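Local coordinates for protein transcriptional regulator, TetR family (Cytophaga hutchinsonii, PDB 3EUP) that probably binds operator DNA as a dimer through helix-turn-helix domains and regulates transcription, with a helical C-terminal domain likely to sense a small ligand, at residues E18-V23 with T35-A40; R11-I16 with G50-K55; V58-F63 with H121-K126; G68-V73 with L102-G107; V90-Y95 with Y187-L192. All blocks are in the same frame, centred on the assembly; numbering follows the deposited sequence.

Contact 1. Residues E18-V23 with T35-A40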
# COMPACT_ATOMS: atom_id res chain seq x y z
N GLU A 18 -8.37 14.43 -17.01
CA GLU A 18 -9.17 14.82 -15.84
C GLU A 18 -10.35 13.89 -15.59
O GLU A 18 -10.62 13.55 -14.46
CB GLU A 18 -9.64 16.27 -15.98
CG GLU A 18 -8.48 17.20 -15.78
CD GLU A 18 -8.74 18.63 -16.05
OE1 GLU A 18 -9.94 19.02 -16.21
OE2 GLU A 18 -7.71 19.34 -16.08
N SER A 19 -11.01 13.46 -16.66
CA SER A 19 -12.22 12.65 -16.57
C SER A 19 -11.91 11.23 -16.22
O SER A 19 -12.70 10.56 -15.55
CB SER A 19 -12.95 12.61 -17.92
OG SER A 19 -13.38 13.89 -18.25
N THR A 20 -10.78 10.73 -16.73
CA THR A 20 -10.51 9.32 -16.59
C THR A 20 -9.58 8.99 -15.45
O THR A 20 -9.52 7.84 -15.07
CB THR A 20 -9.91 8.69 -17.86
OG1 THR A 20 -8.62 9.26 -18.12
CG2 THR A 20 -10.88 8.91 -19.06
N ALA A 21 -8.87 9.98 -14.91
CA ALA A 21 -7.92 9.76 -13.80
C ALA A 21 -8.57 9.11 -12.55
O ALA A 21 -7.93 8.27 -11.89
CB ALA A 21 -7.19 11.05 -13.42
N PRO A 22 -9.80 9.50 -12.20
CA PRO A 22 -10.47 8.83 -11.06
C PRO A 22 -10.81 7.38 -11.35
O PRO A 22 -10.82 6.54 -10.44
CB PRO A 22 -11.76 9.65 -10.89
CG PRO A 22 -11.48 10.93 -11.54
CD PRO A 22 -10.57 10.66 -12.67
N VAL A 23 -11.09 7.05 -12.61
CA VAL A 23 -11.38 5.67 -12.98
C VAL A 23 -10.07 4.88 -12.91
O VAL A 23 -10.05 3.76 -12.38
CB VAL A 23 -11.96 5.52 -14.41
CG1 VAL A 23 -12.36 4.09 -14.64
CG2 VAL A 23 -13.19 6.45 -14.62
N THR A 35 -15.15 1.08 -22.48
CA THR A 35 -16.45 1.67 -22.20
C THR A 35 -16.43 2.45 -20.88
O THR A 35 -17.22 3.37 -20.68
CB THR A 35 -17.57 0.63 -22.19
OG1 THR A 35 -17.47 -0.14 -21.00
CG2 THR A 35 -17.45 -0.28 -23.37
N ASP A 36 -15.54 2.10 -19.97
CA ASP A 36 -15.30 2.93 -18.79
C ASP A 36 -14.82 4.30 -19.28
O ASP A 36 -15.27 5.32 -18.78
CB ASP A 36 -14.22 2.33 -17.86
CG ASP A 36 -14.66 1.02 -17.18
OD1 ASP A 36 -15.86 0.88 -16.81
OD2 ASP A 36 -13.79 0.14 -17.00
N LEU A 37 -13.93 4.33 -20.28
CA LEU A 37 -13.32 5.58 -20.74
C LEU A 37 -14.28 6.47 -21.54
O LEU A 37 -14.32 7.69 -21.33
CB LEU A 37 -12.07 5.30 -21.58
CG LEU A 37 -10.85 4.64 -20.92
CD1 LEU A 37 -9.66 4.60 -21.92
CD2 LEU A 37 -10.47 5.36 -19.64
N THR A 38 -15.02 5.86 -22.47
CA THR A 38 -16.01 6.57 -23.25
C THR A 38 -17.18 7.02 -22.36
O THR A 38 -17.73 8.07 -22.61
CB THR A 38 -16.53 5.74 -24.47
OG1 THR A 38 -17.21 4.57 -24.01
CG2 THR A 38 -15.40 5.34 -25.38
N GLU A 39 -17.55 6.25 -21.33
CA GLU A 39 -18.58 6.72 -20.40
C GLU A 39 -18.08 7.89 -19.56
O GLU A 39 -18.77 8.88 -19.41
CB GLU A 39 -19.07 5.64 -19.44
CG GLU A 39 -19.96 4.57 -20.05
CD GLU A 39 -20.47 3.55 -18.99
OE1 GLU A 39 -20.23 3.77 -17.77
OE2 GLU A 39 -21.13 2.55 -19.39
N ALA A 40 -16.88 7.78 -19.02
CA ALA A 40 -16.27 8.84 -18.18
C ALA A 40 -16.09 10.17 -18.94
O ALA A 40 -16.32 11.23 -18.39
CB ALA A 40 -14.93 8.37 -17.61

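Contact 2. Residues R11-I16 with G50-K55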
# COMPACT_ATOMS: atom_id res chain seq x y z
N ARG A 11 -6.51 20.86 -25.00
CA ARG A 11 -7.65 20.95 -24.10
C ARG A 11 -8.45 19.65 -24.05
O ARG A 11 -8.90 19.23 -22.98
CB ARG A 11 -8.56 22.13 -24.47
CG ARG A 11 -7.95 23.47 -24.15
CD ARG A 11 -8.89 24.62 -24.58
NE ARG A 11 -9.09 24.54 -26.01
CZ ARG A 11 -10.18 24.89 -26.69
NH1 ARG A 11 -11.24 25.40 -26.09
NH2 ARG A 11 -10.19 24.73 -28.01
N THR A 12 -8.61 19.02 -25.21
CA THR A 12 -9.34 17.77 -25.25
C THR A 12 -8.56 16.70 -24.49
O THR A 12 -9.13 15.93 -23.68
CB THR A 12 -9.62 17.34 -26.69
OG1 THR A 12 -10.32 18.40 -27.35
CG2 THR A 12 -10.48 16.10 -26.72
N ARG A 13 -7.25 16.69 -24.73
CA ARG A 13 -6.33 15.81 -24.04
C ARG A 13 -6.41 15.96 -22.53
O ARG A 13 -6.49 14.97 -21.80
CB ARG A 13 -4.90 16.06 -24.54
CG ARG A 13 -3.86 15.17 -23.88
CD ARG A 13 -2.50 15.27 -24.57
NE ARG A 13 -1.58 14.35 -23.97
CZ ARG A 13 -1.01 14.52 -22.78
NH1 ARG A 13 -1.22 15.63 -22.07
NH2 ARG A 13 -0.20 13.59 -22.31
N GLN A 14 -6.40 17.19 -22.06
CA GLN A 14 -6.49 17.47 -20.63
C GLN A 14 -7.85 17.08 -20.02
O GLN A 14 -7.91 16.53 -18.92
CB GLN A 14 -6.20 18.96 -20.37
CG GLN A 14 -6.14 19.32 -18.89
CD GLN A 14 -5.07 18.56 -18.12
OE1 GLN A 14 -4.04 18.15 -18.68
NE2 GLN A 14 -5.32 18.37 -16.82
N PHE A 15 -8.92 17.34 -20.74
CA PHE A 15 -10.23 16.86 -20.33
C PHE A 15 -10.27 15.33 -20.21
O PHE A 15 -10.89 14.80 -19.29
CB PHE A 15 -11.33 17.33 -21.31
CG PHE A 15 -12.66 16.67 -21.06
CD1 PHE A 15 -13.53 17.17 -20.08
CD2 PHE A 15 -13.05 15.55 -21.79
CE1 PHE A 15 -14.76 16.53 -19.81
CE2 PHE A 15 -14.27 14.92 -21.55
CZ PHE A 15 -15.13 15.41 -20.54
N ILE A 16 -9.65 14.62 -21.17
CA ILE A 16 -9.61 13.19 -21.11
C ILE A 16 -8.90 12.78 -19.82
O ILE A 16 -9.36 11.90 -19.13
CB ILE A 16 -8.86 12.50 -22.30
CG1 ILE A 16 -9.48 12.77 -23.65
CG2 ILE A 16 -8.85 11.00 -22.08
CD1 ILE A 16 -10.89 12.53 -23.68
N GLY A 50 -7.45 9.64 -30.63
CA GLY A 50 -6.86 10.69 -31.44
C GLY A 50 -6.00 11.64 -30.61
O GLY A 50 -5.31 12.48 -31.16
N ASN A 51 -6.07 11.51 -29.29
CA ASN A 51 -5.22 12.29 -28.38
C ASN A 51 -4.15 11.44 -27.69
O ASN A 51 -3.16 11.96 -27.20
CB ASN A 51 -6.09 12.96 -27.31
CG ASN A 51 -6.89 14.07 -27.88
OD1 ASN A 51 -6.38 15.18 -28.05
ND2 ASN A 51 -8.13 13.78 -28.23
N PHE A 52 -4.39 10.13 -27.63
CA PHE A 52 -3.48 9.22 -26.98
C PHE A 52 -3.25 8.00 -27.86
O PHE A 52 -4.18 7.49 -28.49
CB PHE A 52 -4.10 8.73 -25.68
CG PHE A 52 -4.20 9.77 -24.63
CD1 PHE A 52 -3.13 10.01 -23.78
CD2 PHE A 52 -5.37 10.51 -24.49
CE1 PHE A 52 -3.23 10.95 -22.79
CE2 PHE A 52 -5.47 11.49 -23.52
CZ PHE A 52 -4.39 11.70 -22.66
N GLU A 53 -2.03 7.47 -27.81
CA GLU A 53 -1.70 6.27 -28.57
C GLU A 53 -2.58 5.09 -28.19
O GLU A 53 -3.18 4.46 -29.06
CB GLU A 53 -0.22 5.91 -28.36
CG GLU A 53 0.28 4.68 -29.16
CD GLU A 53 0.15 4.80 -30.69
OE1 GLU A 53 0.21 5.93 -31.23
OE2 GLU A 53 0.02 3.74 -31.35
N ASN A 54 -2.65 4.80 -26.91
CA ASN A 54 -3.39 3.65 -26.43
C ASN A 54 -3.77 3.86 -24.98
O ASN A 54 -3.46 4.92 -24.40
CB ASN A 54 -2.52 2.40 -26.53
CG ASN A 54 -1.13 2.61 -25.94
OD1 ASN A 54 -0.99 3.09 -24.83
ND2 ASN A 54 -0.10 2.25 -26.70
N LYS A 55 -4.46 2.88 -24.42
CA LYS A 55 -4.96 2.98 -23.05
C LYS A 55 -3.83 3.21 -22.06
O LYS A 55 -3.99 3.93 -21.07
CB LYS A 55 -5.73 1.72 -22.66
CG LYS A 55 -6.27 1.78 -21.23
CD LYS A 55 -7.32 0.75 -20.95
CE LYS A 55 -6.75 -0.63 -21.00
NZ LYS A 55 -7.39 -1.52 -20.00

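Contact 3. Residues V58-F63 with H121-K126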
# COMPACT_ATOMS: atom_id res chain seq x y z
N VAL A 58 -2.85 6.71 -21.76
CA VAL A 58 -3.84 7.40 -20.92
C VAL A 58 -3.58 7.12 -19.43
O VAL A 58 -3.63 8.04 -18.63
CB VAL A 58 -5.31 7.00 -21.26
CG1 VAL A 58 -6.26 7.89 -20.47
CG2 VAL A 58 -5.56 7.05 -22.79
N ALA A 59 -3.26 5.88 -19.08
CA ALA A 59 -2.96 5.48 -17.68
C ALA A 59 -1.75 6.22 -17.12
O ALA A 59 -1.78 6.68 -15.99
CB ALA A 59 -2.74 4.00 -17.57
N ILE A 60 -0.73 6.38 -17.95
CA ILE A 60 0.48 7.10 -17.56
C ILE A 60 0.21 8.58 -17.29
O ILE A 60 0.64 9.10 -16.27
CB ILE A 60 1.60 6.91 -18.57
CG1 ILE A 60 2.09 5.42 -18.56
CG2 ILE A 60 2.77 7.95 -18.31
CD1 ILE A 60 3.00 5.11 -19.73
N ALA A 61 -0.51 9.24 -18.20
CA ALA A 61 -0.93 10.62 -18.01
C ALA A 61 -1.83 10.75 -16.78
O ALA A 61 -1.69 11.72 -16.01
CB ALA A 61 -1.68 11.14 -19.30
N ALA A 62 -2.75 9.81 -16.59
CA ALA A 62 -3.59 9.78 -15.36
C ALA A 62 -2.75 9.75 -14.11
O ALA A 62 -3.04 10.48 -13.17
CB ALA A 62 -4.58 8.60 -15.34
N PHE A 63 -1.73 8.90 -14.07
CA PHE A 63 -0.86 8.84 -12.91
C PHE A 63 -0.18 10.18 -12.69
O PHE A 63 -0.19 10.72 -11.58
CB PHE A 63 0.20 7.73 -13.02
CG PHE A 63 1.17 7.76 -11.90
CD1 PHE A 63 0.85 7.20 -10.68
CD2 PHE A 63 2.36 8.48 -12.00
CE1 PHE A 63 1.71 7.28 -9.58
CE2 PHE A 63 3.24 8.58 -10.90
CZ PHE A 63 2.92 7.96 -9.70
N HIS A 121 4.09 -4.14 -14.88
CA HIS A 121 4.19 -2.99 -15.80
C HIS A 121 5.38 -2.09 -15.47
O HIS A 121 5.26 -1.15 -14.70
CB HIS A 121 2.87 -2.19 -15.79
CG HIS A 121 2.79 -1.18 -16.88
ND1 HIS A 121 1.89 -1.29 -17.91
CD2 HIS A 121 3.58 -0.13 -17.19
CE1 HIS A 121 2.07 -0.28 -18.76
NE2 HIS A 121 3.10 0.43 -18.34
N ASP A 122 6.50 -2.34 -16.13
CA ASP A 122 7.75 -1.62 -15.92
C ASP A 122 7.65 -0.11 -15.96
O ASP A 122 8.14 0.56 -15.04
CB ASP A 122 8.79 -2.04 -16.97
CG ASP A 122 9.94 -2.75 -16.38
OD1 ASP A 122 10.06 -3.98 -16.64
OD2 ASP A 122 10.72 -2.09 -15.64
N ALA A 123 7.05 0.44 -17.03
CA ALA A 123 7.03 1.89 -17.18
C ALA A 123 6.37 2.54 -15.97
O ALA A 123 6.89 3.47 -15.40
CB ALA A 123 6.30 2.34 -18.49
N LEU A 124 5.21 2.04 -15.56
CA LEU A 124 4.51 2.62 -14.44
C LEU A 124 5.14 2.35 -13.10
O LEU A 124 5.03 3.16 -12.22
CB LEU A 124 3.05 2.16 -14.43
CG LEU A 124 2.15 2.96 -15.37
CD1 LEU A 124 0.88 2.18 -15.66
CD2 LEU A 124 1.90 4.26 -14.72
N ARG A 125 5.79 1.19 -12.93
CA ARG A 125 6.55 0.95 -11.72
C ARG A 125 7.63 2.01 -11.61
O ARG A 125 7.86 2.58 -10.55
CB ARG A 125 7.17 -0.45 -11.74
CG ARG A 125 7.57 -0.99 -10.38
CD ARG A 125 8.82 -0.43 -9.83
NE ARG A 125 9.96 -0.65 -10.73
CZ ARG A 125 11.11 0.01 -10.67
NH1 ARG A 125 11.33 0.96 -9.77
NH2 ARG A 125 12.07 -0.31 -11.53
N LYS A 126 8.32 2.27 -12.73
CA LYS A 126 9.37 3.27 -12.72
C LYS A 126 8.84 4.64 -12.33
O LYS A 126 9.49 5.37 -11.62
CB LYS A 126 10.16 3.27 -14.04
CG LYS A 126 11.09 2.05 -14.11
CD LYS A 126 11.69 1.76 -15.55
CE LYS A 126 12.68 0.55 -15.53
NZ LYS A 126 13.15 0.21 -16.93

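Contact 4. Residues G68-V73 with L102-G107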
# COMPACT_ATOMS: atom_id res chain seq x y z
N GLY A 68 0.47 14.42 -9.46
CA GLY A 68 0.71 15.86 -9.55
C GLY A 68 -0.26 16.63 -8.63
O GLY A 68 0.10 17.65 -8.02
N HIS A 69 -1.49 16.13 -8.54
CA HIS A 69 -2.47 16.73 -7.65
C HIS A 69 -2.08 16.57 -6.19
O HIS A 69 -2.19 17.54 -5.40
CB HIS A 69 -3.84 16.14 -7.87
CG HIS A 69 -4.90 16.83 -7.09
ND1 HIS A 69 -5.36 16.37 -5.87
CD2 HIS A 69 -5.57 17.99 -7.33
CE1 HIS A 69 -6.28 17.20 -5.41
NE2 HIS A 69 -6.42 18.19 -6.27
N VAL A 70 -1.60 15.38 -5.80
CA VAL A 70 -1.18 15.19 -4.41
C VAL A 70 0.00 16.12 -4.12
O VAL A 70 0.05 16.75 -3.08
CB VAL A 70 -0.78 13.73 -4.08
CG1 VAL A 70 -0.18 13.65 -2.64
CG2 VAL A 70 -1.96 12.79 -4.22
N LYS A 71 0.95 16.19 -5.05
CA LYS A 71 2.12 17.06 -4.92
C LYS A 71 1.74 18.51 -4.71
O LYS A 71 2.30 19.17 -3.81
CB LYS A 71 3.02 16.94 -6.14
CG LYS A 71 3.97 15.75 -6.07
CD LYS A 71 4.46 15.32 -7.44
CE LYS A 71 5.32 16.28 -8.14
NZ LYS A 71 5.83 15.59 -9.38
N SER A 72 0.80 18.99 -5.52
CA SER A 72 0.34 20.37 -5.46
C SER A 72 -0.35 20.71 -4.14
O SER A 72 -0.16 21.79 -3.62
CB SER A 72 -0.54 20.70 -6.66
OG SER A 72 0.26 20.60 -7.81
N VAL A 73 -1.12 19.78 -3.60
CA VAL A 73 -1.75 19.98 -2.31
C VAL A 73 -0.70 20.06 -1.24
O VAL A 73 -0.71 21.00 -0.44
CB VAL A 73 -2.76 18.88 -1.96
CG1 VAL A 73 -3.20 18.98 -0.53
CG2 VAL A 73 -3.98 18.94 -2.89
N LEU A 102 -9.52 16.21 -0.55
CA LEU A 102 -8.25 16.76 -1.10
C LEU A 102 -7.38 15.75 -1.86
O LEU A 102 -6.53 16.15 -2.66
CB LEU A 102 -7.41 17.43 -0.01
CG LEU A 102 -7.72 18.88 0.40
CD1 LEU A 102 -9.16 19.37 0.10
CD2 LEU A 102 -7.34 19.07 1.87
N PHE A 103 -7.55 14.45 -1.59
CA PHE A 103 -6.87 13.40 -2.34
C PHE A 103 -7.67 13.00 -3.56
O PHE A 103 -8.90 13.16 -3.57
CB PHE A 103 -6.69 12.14 -1.50
CG PHE A 103 -5.30 11.95 -0.96
CD1 PHE A 103 -4.85 12.74 0.06
CD2 PHE A 103 -4.48 10.96 -1.44
CE1 PHE A 103 -3.59 12.56 0.57
CE2 PHE A 103 -3.21 10.80 -0.94
CZ PHE A 103 -2.77 11.60 0.07
N PRO A 104 -7.01 12.45 -4.58
CA PRO A 104 -7.81 12.01 -5.72
C PRO A 104 -8.84 10.97 -5.28
O PRO A 104 -8.65 10.26 -4.28
CB PRO A 104 -6.80 11.37 -6.67
CG PRO A 104 -5.45 11.79 -6.18
CD PRO A 104 -5.58 12.11 -4.73
N VAL A 105 -9.93 10.89 -6.04
CA VAL A 105 -10.88 9.78 -5.88
C VAL A 105 -10.14 8.45 -5.98
O VAL A 105 -9.38 8.25 -6.91
CB VAL A 105 -11.96 9.82 -6.96
CG1 VAL A 105 -12.80 8.52 -6.95
CG2 VAL A 105 -12.86 11.05 -6.76
N GLY A 106 -10.37 7.55 -5.03
CA GLY A 106 -9.62 6.27 -4.98
C GLY A 106 -8.37 6.26 -4.13
O GLY A 106 -7.75 5.21 -3.96
N GLY A 107 -7.95 7.42 -3.61
CA GLY A 107 -6.87 7.47 -2.62
C GLY A 107 -5.54 7.74 -3.27
O GLY A 107 -5.47 8.47 -4.27

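Contact 5. Residues V90-Y95 with Y187-L192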
# COMPACT_ATOMS: atom_id res chain seq x y z
N VAL A 90 1.96 17.93 7.63
CA VAL A 90 0.73 18.29 6.91
C VAL A 90 -0.08 17.06 6.39
O VAL A 90 -1.19 17.22 5.88
CB VAL A 90 1.07 19.18 5.72
CG1 VAL A 90 1.75 20.51 6.17
CG2 VAL A 90 1.98 18.40 4.75
N TYR A 91 0.46 15.84 6.53
CA TYR A 91 -0.12 14.64 5.90
C TYR A 91 -1.50 14.28 6.44
O TYR A 91 -2.43 14.07 5.68
CB TYR A 91 0.90 13.46 5.98
CG TYR A 91 2.15 13.85 5.20
CD1 TYR A 91 2.17 13.80 3.82
CD2 TYR A 91 3.27 14.40 5.86
CE1 TYR A 91 3.27 14.21 3.12
CE2 TYR A 91 4.37 14.83 5.16
CZ TYR A 91 4.37 14.73 3.80
OH TYR A 91 5.44 15.17 3.09
N SER A 92 -1.66 14.27 7.74
CA SER A 92 -2.97 13.97 8.29
C SER A 92 -4.08 14.91 7.78
O SER A 92 -5.20 14.46 7.47
CB SER A 92 -2.96 14.04 9.81
OG SER A 92 -4.25 13.69 10.23
N SER A 93 -3.80 16.20 7.68
CA SER A 93 -4.86 17.08 7.26
C SER A 93 -5.08 16.87 5.76
O SER A 93 -6.22 16.85 5.30
CB SER A 93 -4.58 18.54 7.65
OG SER A 93 -3.79 19.15 6.66
N MET A 94 -4.01 16.63 5.00
CA MET A 94 -4.18 16.40 3.58
C MET A 94 -5.06 15.18 3.29
O MET A 94 -5.93 15.24 2.40
CB MET A 94 -2.82 16.29 2.91
CG MET A 94 -2.88 16.17 1.40
SD MET A 94 -1.21 16.01 0.66
CE MET A 94 -0.10 16.67 2.00
N TYR A 95 -4.88 14.09 4.04
CA TYR A 95 -5.61 12.85 3.75
C TYR A 95 -6.98 12.79 4.43
O TYR A 95 -7.90 12.22 3.87
CB TYR A 95 -4.80 11.59 4.15
CG TYR A 95 -5.51 10.28 3.81
CD1 TYR A 95 -5.59 9.84 2.50
CD2 TYR A 95 -6.12 9.52 4.80
CE1 TYR A 95 -6.23 8.64 2.18
CE2 TYR A 95 -6.79 8.34 4.50
CZ TYR A 95 -6.83 7.91 3.20
OH TYR A 95 -7.47 6.75 2.86
N TYR A 187 -4.00 6.63 14.70
CA TYR A 187 -2.88 6.16 15.54
C TYR A 187 -1.53 6.23 14.80
O TYR A 187 -0.52 6.60 15.38
CB TYR A 187 -3.07 4.73 16.05
CG TYR A 187 -4.16 4.58 17.06
CD1 TYR A 187 -4.05 5.12 18.35
CD2 TYR A 187 -5.30 3.86 16.75
CE1 TYR A 187 -5.06 4.95 19.28
CE2 TYR A 187 -6.31 3.69 17.67
CZ TYR A 187 -6.19 4.24 18.93
OH TYR A 187 -7.20 4.06 19.83
N VAL A 188 -1.55 6.00 13.49
CA VAL A 188 -0.30 6.04 12.71
C VAL A 188 0.18 7.49 12.50
O VAL A 188 1.40 7.80 12.55
CB VAL A 188 -0.48 5.28 11.39
CG1 VAL A 188 0.86 5.22 10.57
CG2 VAL A 188 -1.05 3.87 11.69
N PHE A 189 -0.77 8.38 12.23
CA PHE A 189 -0.43 9.79 12.10
C PHE A 189 0.12 10.31 13.41
O PHE A 189 1.01 11.20 13.42
CB PHE A 189 -1.66 10.59 11.62
CG PHE A 189 -1.95 10.39 10.16
CD1 PHE A 189 -1.02 10.81 9.22
CD2 PHE A 189 -3.09 9.77 9.72
CE1 PHE A 189 -1.23 10.61 7.87
CE2 PHE A 189 -3.31 9.58 8.37
CZ PHE A 189 -2.35 10.02 7.43
N GLU A 190 -0.39 9.78 14.52
CA GLU A 190 0.14 10.12 15.83
C GLU A 190 1.62 9.67 15.95
O GLU A 190 2.48 10.42 16.46
CB GLU A 190 -0.73 9.48 16.93
CG GLU A 190 -0.71 10.18 18.20
CD GLU A 190 -1.33 9.35 19.35
OE1 GLU A 190 -2.32 8.59 19.09
OE2 GLU A 190 -0.79 9.46 20.49
N SER A 191 1.93 8.48 15.48
CA SER A 191 3.32 8.06 15.45
C SER A 191 4.15 8.87 14.46
O SER A 191 5.30 9.02 14.68
CB SER A 191 3.45 6.55 15.14
OG SER A 191 3.00 5.77 16.25
N LEU A 192 3.60 9.37 13.36
CA LEU A 192 4.38 10.28 12.53
C LEU A 192 4.80 11.52 13.35
O LEU A 192 5.96 11.93 13.30
CB LEU A 192 3.57 10.73 11.33
CG LEU A 192 4.22 11.65 10.31
CD1 LEU A 192 5.44 10.97 9.60
CD2 LEU A 192 3.15 12.00 9.30

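Contact 1. Residues E18-V23 with T35-A40
Asp36 begins the contact with its methylene: CB lies 4.1 Å from Val23 CG1, and the two side chains pass at a slant. Val23 carries CG1 anti to its backbone N (chi1 -174°), and this is the branch that reaches Asp36. The carboxylate has partners outside the two segments: OD1 makes a salt bridge with Lys27, further along helix 10-31, and OD2 accepts a hydrogen bond from the backbone N of Ser33; Val23 meets only the methylene. One residue on, Leu37 brings its CD2 branch to within 3.6 Å of Thr20 CG2 and 3.8 Å of Thr20 CB. The Thr20 hydroxyl hydrogen-bonds to Ile16 O in the preceding turn, while its methyl meets the leucine. A turn further along, Ala40 allows the closest backbone approach, its CA 5.8 Å from Ser19 CA. Ala40 CB rests against Ser19 O at 3.7 Å and against Val23 CG2 at 4.0 Å, while Ala40 O lies 3.7 Å from Ser19 CB. Ser19 OG is paired with Phe15 O, and no hydrogen bond crosses between the segments. The axes pass 9.1 Å apart at a signed crossing angle of 134°. This is the packing of the first helix of the TetR-type helix-turn-helix, 34-41, against helix 10-31. Beyond it, Leu37 also touches Ile48 of helix 45-48, and Thr20 touches Val58 of helix 55-78, so the contact borders both helices within the DNA-binding domain.

Contact 2. Residues R11-I16 with G50-K55
Arg13 lies across Phe52, the two side chains crossing at about a right angle. From the start of the arginine, CB sits 3.9 Å from Asn51 OD1. CG, anti to the backbone N (chi1 -180°), comes to 3.7 Å from Phe52 CZ, approaching the ring obliquely. The chain stays extended as far as NE, which is 4.0 Å from Phe52 CE1. At the tip, NH2 lies 4.0 Å from the same CE1 and also touches Ala61. The guanidinium has Phe52 CZ over one face, and its plane is tilted 30° from that of the ring. On the other flank of the phenyl group, Ile16 CG2 packs 3.7 Å from Phe52 CE2, again obliquely, the two side chains sliding past each other in opposite directions. Thr12 adds its methyl, CG2 being 3.6 Å from Asn51 ND2. The Asn51 amide is fixed at both ends by backbone groups: OD1 accepts from Ser9 N, and ND2 donates to Ser47 O and Ser7 O. Its contact with helix 10-31 is thus made by a group whose rotation is already set. The loop 50-55 follows the short helix 45-48 of the helix-turn-helix and leads into helix 55-78, which Asn54 N-caps. Phe52 reaches back between helices, touching Ile17 of helix 10-31 as well as Val58 and Ala61 of helix 55-78.

Contact 3. Residues V58-F63 with H121-K126
Leu124 and Ile60 carry most of this contact, their side chains meeting at an oblique angle between two nearly parallel helices. Leu124 has CG anti to its carbonyl carbon (chi1 -82°), and both CG and CD2 stand 4.0 Å from Ile60 CG1. The same CD2 methyl faces Phe63 CB at 4.2 Å, so it lies against residues from successive turns of helix 55-78. The other branch, CD1, turns toward Ala59, whose CB is 4.5 Å away, and also covers the centre of the His121 ring, 3.8 Å above its plane. Ile60 continues past the leucine: CD1 reaches Ala123 CB at 4.5 Å. Packing is entirely apolar and not tight, with no hydrogen bond between the segments. The helix axes are 10.8 Å apart and only 7° from parallel, a spacing bridged mainly by the leucine and isoleucine side chains.

Helix 55-78 begins in the DNA-binding domain and runs on beside the C-terminal domain, whereas helix 122-148, N-capped at His121, belongs to the C-terminal domain. The contact therefore lies at the junction of the two domains; in TetR relatives this region is where ligand binding is coupled to movement of the DNA-binding heads, and a similar role is possible here. Phe63 and Leu124 both touch Thr113 of helix 109-117, which packs alongside the pair. Phe63 also reaches Lys127 and Ala131 further along helix 122-148, and the His121 side chain touches Leu29 of helix 10-31.

Contact 4. Residues G68-V73 with L102-G107
The carbonyl oxygen of Leu102 is approached by two side chains of helix 55-78. His69 CE1 comes to 3.0 Å from Leu102 O, which lies at the edge of the imidazole near its plane; the neighbouring ND1 is 3.4 Å from the same oxygen, at an angle too poor for a hydrogen bond. Val73 CG2 adds a methyl 3.8 Å from Leu102 O. His69 owes this position partly to CG standing anti to its backbone N (chi1 -173°). An alanine here would probably leave Leu102 O without its ring neighbour and open a gap beside Pro104, whose CD the imidazole also meets. The apolar half of the contact centres on Val70: CG2 packs 3.7 Å from Pro104 CD and sits over one face of the Phe103 ring, 4.0 Å from CE2. Phe103 in turn packs edge-to-face with Tyr95, and Val70 and Pro104 both touch Pro109, the first residue of helix 109-117. The loop closes as a type II beta turn from Pro104 to Gly107, with Gly107 N bonded to Pro104 O at 3.0 Å and Gly106 at the third position, where a positive phi (93°) is characteristic of glycine.

Contact 5. Residues V90-Y95 with Y187-L192
This is buried helix-helix packing inside the C-terminal domain, where Phe189 of helix 182-197 presses its ring against Ser92 and the turn around it on helix 91-96. The helices run roughly antiparallel, at 149°, with their axes 10.7 Å apart. Ser92 CA makes a CH-pi contact over the face of the phenyl ring, 3.9 Å from the Phe189 centroid and 16° off the normal. Ser92 CB covers the same ring, 3.8 Å from CG, while its hydroxyl is hydrogen-bonded to Asn96 OD1. At the far end of the ring, Phe189 CE1 meets Tyr91 CB at 4.0 Å, and Tyr95 CB stands 4.4 Å from CZ. An alanine in place of Phe189 would probably open a gap between the helices and leave Ser92 without the ring it packs on. A smaller touch is added by Leu192, whose CD2 lies 4.2 Å from Tyr91 CD2; the Tyr91 hydroxyl is bonded to Trp135. Phe189 also rests on Ala172 of helix 158-179, and Tyr91 on Leu74 of helix 55-78. On helix 182-197, Val188 packs on Ala167 of the second subunit and Ser191 OG is hydrogen-bonded to Ser164 OG of the second subunit, consistent with the helical dimer interface of TetR proteins.

Contacts 1 and 2 share helix 10-31, with centres about 11 Å apart, and along the chain the first falls within the span of the second; together they assemble the DNA-binding head. Contact 3 follows, its centre about 16 Å from that of contact 1 and about 15 Å from that of contact 2, and touches both through Val58. Its helix 55-78 continues to contact 4, whose centre is about 16 Å away. Contact 4 touches contact 1 where Pro22 meets Val105, and contact 5 through Met94. The segments of contact 5 alternate along the chain with those of contacts 3 and 4. The centres of contacts 2 and 5 are about 35 Å apart; helix 55-78, shared by contacts 3 and 4, runs from the head toward the C-terminal domain.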